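Local coordinates for protein enterotoxin type A (Staphylococcus aureus, PDB 1ESF) that acts as a zinc-binding superantigen, binding MHC class II and T-cell receptor molecules to activate host T cells, and causes staphylococcal food poisoning, at residues E121-P126 with N220-H225. Numbering follows the deposited sequence.
With CD (cadmium ion), chain C.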
loop_
_atom_site.group_PDB
_atom_site.type_symbol
_atom_site.label_atom_id
_atom_site.label_comp_id
_atom_site.label_asym_id
_atom_site.label_seq_id
_atom_site.Cartn_x
_atom_site.Cartn_y
_atom_site.Cartn_z
ATOM N N GLU A 121 6.589 4.699 -21.242
ATOM C CA GLU A 121 6.247 5.991 -20.744
ATOM C C GLU A 121 5.510 5.718 -19.462
ATOM O O GLU A 121 4.881 4.685 -19.322
ATOM C CB GLU A 121 5.296 6.689 -21.726
ATOM C CG GLU A 121 4.019 5.897 -22.044
ATOM C CD GLU A 121 2.946 6.731 -22.769
ATOM O OE1 GLU A 121 3.308 7.701 -23.482
ATOM O OE2 GLU A 121 1.739 6.416 -22.617
ATOM N N GLU A 122 5.606 6.636 -18.529
ATOM C CA GLU A 122 4.913 6.509 -17.269
ATOM C C GLU A 122 3.431 6.230 -17.476
ATOM O O GLU A 122 2.789 6.868 -18.291
ATOM C CB GLU A 122 5.045 7.802 -16.534
ATOM C CG GLU A 122 4.268 7.857 -15.309
ATOM C CD GLU A 122 4.759 8.970 -14.433
ATOM O OE1 GLU A 122 4.383 10.141 -14.664
ATOM O OE2 GLU A 122 5.545 8.668 -13.519
ATOM N N LYS A 123 2.913 5.258 -16.742
ATOM C CA LYS A 123 1.523 4.865 -16.822
ATOM C C LYS A 123 0.626 5.674 -15.838
ATOM O O LYS A 123 1.001 5.852 -14.690
ATOM C CB LYS A 123 1.450 3.347 -16.548
ATOM C CG LYS A 123 0.075 2.676 -16.652
ATOM C CD LYS A 123 -0.729 3.160 -17.858
ATOM C CE LYS A 123 -1.390 2.024 -18.623
ATOM N NZ LYS A 123 -2.765 2.452 -19.065
ATOM N N LYS A 124 -0.451 6.303 -16.320
ATOM C CA LYS A 124 -1.379 6.997 -15.404
ATOM C C LYS A 124 -2.469 5.966 -15.217
ATOM O O LYS A 124 -3.080 5.517 -16.203
ATOM C CB LYS A 124 -2.008 8.221 -16.016
ATOM C CG LYS A 124 -1.042 9.296 -16.276
ATOM C CD LYS A 124 -1.702 10.461 -16.929
ATOM C CE LYS A 124 -0.786 11.655 -16.782
ATOM N NZ LYS A 124 -1.032 12.769 -17.783
ATOM N N VAL A 125 -2.659 5.534 -13.977
ATOM C CA VAL A 125 -3.650 4.520 -13.663
ATOM C C VAL A 125 -5.066 5.124 -13.490
ATOM O O VAL A 125 -5.330 5.867 -12.532
ATOM C CB VAL A 125 -3.181 3.712 -12.394
ATOM C CG1 VAL A 125 -4.151 2.557 -12.081
ATOM C CG2 VAL A 125 -1.740 3.159 -12.603
ATOM N N PRO A 126 -6.015 4.770 -14.373
ATOM C CA PRO A 126 -7.372 5.314 -14.261
ATOM C C PRO A 126 -8.071 4.852 -12.976
ATOM O O PRO A 126 -7.928 3.700 -12.589
ATOM C CB PRO A 126 -8.086 4.725 -15.479
ATOM C CG PRO A 126 -6.973 4.317 -16.403
ATOM C CD PRO A 126 -5.895 3.855 -15.516
ATOM N N ASN A 220 0.407 -6.609 -13.176
ATOM C CA ASN A 220 0.805 -5.897 -14.386
ATOM C C ASN A 220 -0.028 -4.581 -14.479
ATOM O O ASN A 220 -1.267 -4.614 -14.377
ATOM C CB ASN A 220 0.635 -6.772 -15.637
ATOM C CG ASN A 220 1.349 -6.185 -16.842
ATOM O OD1 ASN A 220 0.726 -5.529 -17.675
ATOM N ND2 ASN A 220 2.681 -6.343 -16.890
ATOM N N SER A 221 0.673 -3.450 -14.591
ATOM C CA SER A 221 0.086 -2.111 -14.624
ATOM C C SER A 221 -0.671 -1.730 -15.890
ATOM O O SER A 221 -1.472 -0.784 -15.914
ATOM C CB SER A 221 1.168 -1.069 -14.354
ATOM O OG SER A 221 2.156 -1.087 -15.367
ATOM N N GLU A 222 -0.368 -2.418 -16.975
ATOM C CA GLU A 222 -1.035 -2.147 -18.236
ATOM C C GLU A 222 -2.385 -2.899 -18.284
ATOM O O GLU A 222 -2.504 -4.063 -17.817
ATOM C CB GLU A 222 -0.095 -2.562 -19.390
ATOM C CG GLU A 222 0.213 -1.411 -20.381
ATOM C CD GLU A 222 1.292 -1.755 -21.445
ATOM O OE1 GLU A 222 1.371 -2.930 -21.931
ATOM O OE2 GLU A 222 2.056 -0.816 -21.808
ATOM N N ASN A 223 -3.426 -2.205 -18.740
ATOM C CA ASN A 223 -4.755 -2.837 -18.878
ATOM C C ASN A 223 -5.546 -3.046 -17.599
ATOM O O ASN A 223 -6.394 -3.958 -17.509
ATOM C CB ASN A 223 -4.644 -4.196 -19.583
ATOM C CG ASN A 223 -5.727 -4.414 -20.572
ATOM O OD1 ASN A 223 -6.905 -4.127 -20.324
ATOM N ND2 ASN A 223 -5.339 -4.881 -21.734
ATOM N N MET A 224 -5.253 -2.228 -16.599
ATOM C CA MET A 224 -5.967 -2.323 -15.344
ATOM C C MET A 224 -6.308 -0.912 -14.911
ATOM O O MET A 224 -5.830 0.067 -15.485
ATOM C CB MET A 224 -5.150 -3.038 -14.282
ATOM C CG MET A 224 -3.971 -2.253 -13.840
ATOM S SD MET A 224 -4.237 -1.434 -12.283
ATOM C CE MET A 224 -2.617 -1.435 -11.839
ATOM N N HIS A 225 -7.247 -0.848 -13.978
ATOM C CA HIS A 225 -7.734 0.395 -13.412
ATOM C C HIS A 225 -8.145 0.069 -11.971
ATOM O O HIS A 225 -8.192 -1.098 -11.542
ATOM C CB HIS A 225 -8.905 0.951 -14.233
ATOM C CG HIS A 225 -10.083 0.038 -14.278
ATOM N ND1 HIS A 225 -10.309 -0.838 -15.315
ATOM C CD2 HIS A 225 -11.116 -0.120 -13.428
ATOM C CE1 HIS A 225 -11.431 -1.492 -15.110
ATOM N NE2 HIS A 225 -11.946 -1.068 -13.975
HETATM CD CD CD C . -13.702 -2.133 -12.870
#
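No hydrogen bond links P126 to H225 within this contact, although their CA atoms come to 5.0 Å and P126 O lies 3.3 Å from H225 CB, where the parallel strands 118-131 and 225-231 of the beta-grasp domain begin to pair. The pairing shows in the backbone bond between P126 and I226, one residue further on. Toward K123 the segments diverge: K123 and S221 CA atoms stand 7.5 Å apart, and 220-225 runs as a loop linking strands 218-220 and 225-231. Side chains bridge the wider part at a few points. V125 places CG1 anti to its N (chi1 -176°), and this methyl packs on M224 SD at 4.0 Å, two buried apolar groups meeting obliquely. The proline ring borders the same loop, with P126 CD 3.8 Å from M224 O. K123, bent at chi2, chi3 and chi4, runs up to the S221-E222 corner; its CG and CE both come up to S221 O from the same side, and CE meets E222 CG at 4.2 Å, the two chains crossing at about a right angle. Their charges do not pair, since K123 NZ and E222 OE2 remain 6.4 Å apart. S221 OG hydrogen-bonds to K147 O, outside the two segments. H225 leads its ring away from P126 to the cadmium site, shared with S1, H187 and D227; both histidines and the aspartate also bind the zinc needed for MHC class II interaction. Here H225 NE2 coordinates the cadmium ion at 2.3 Å.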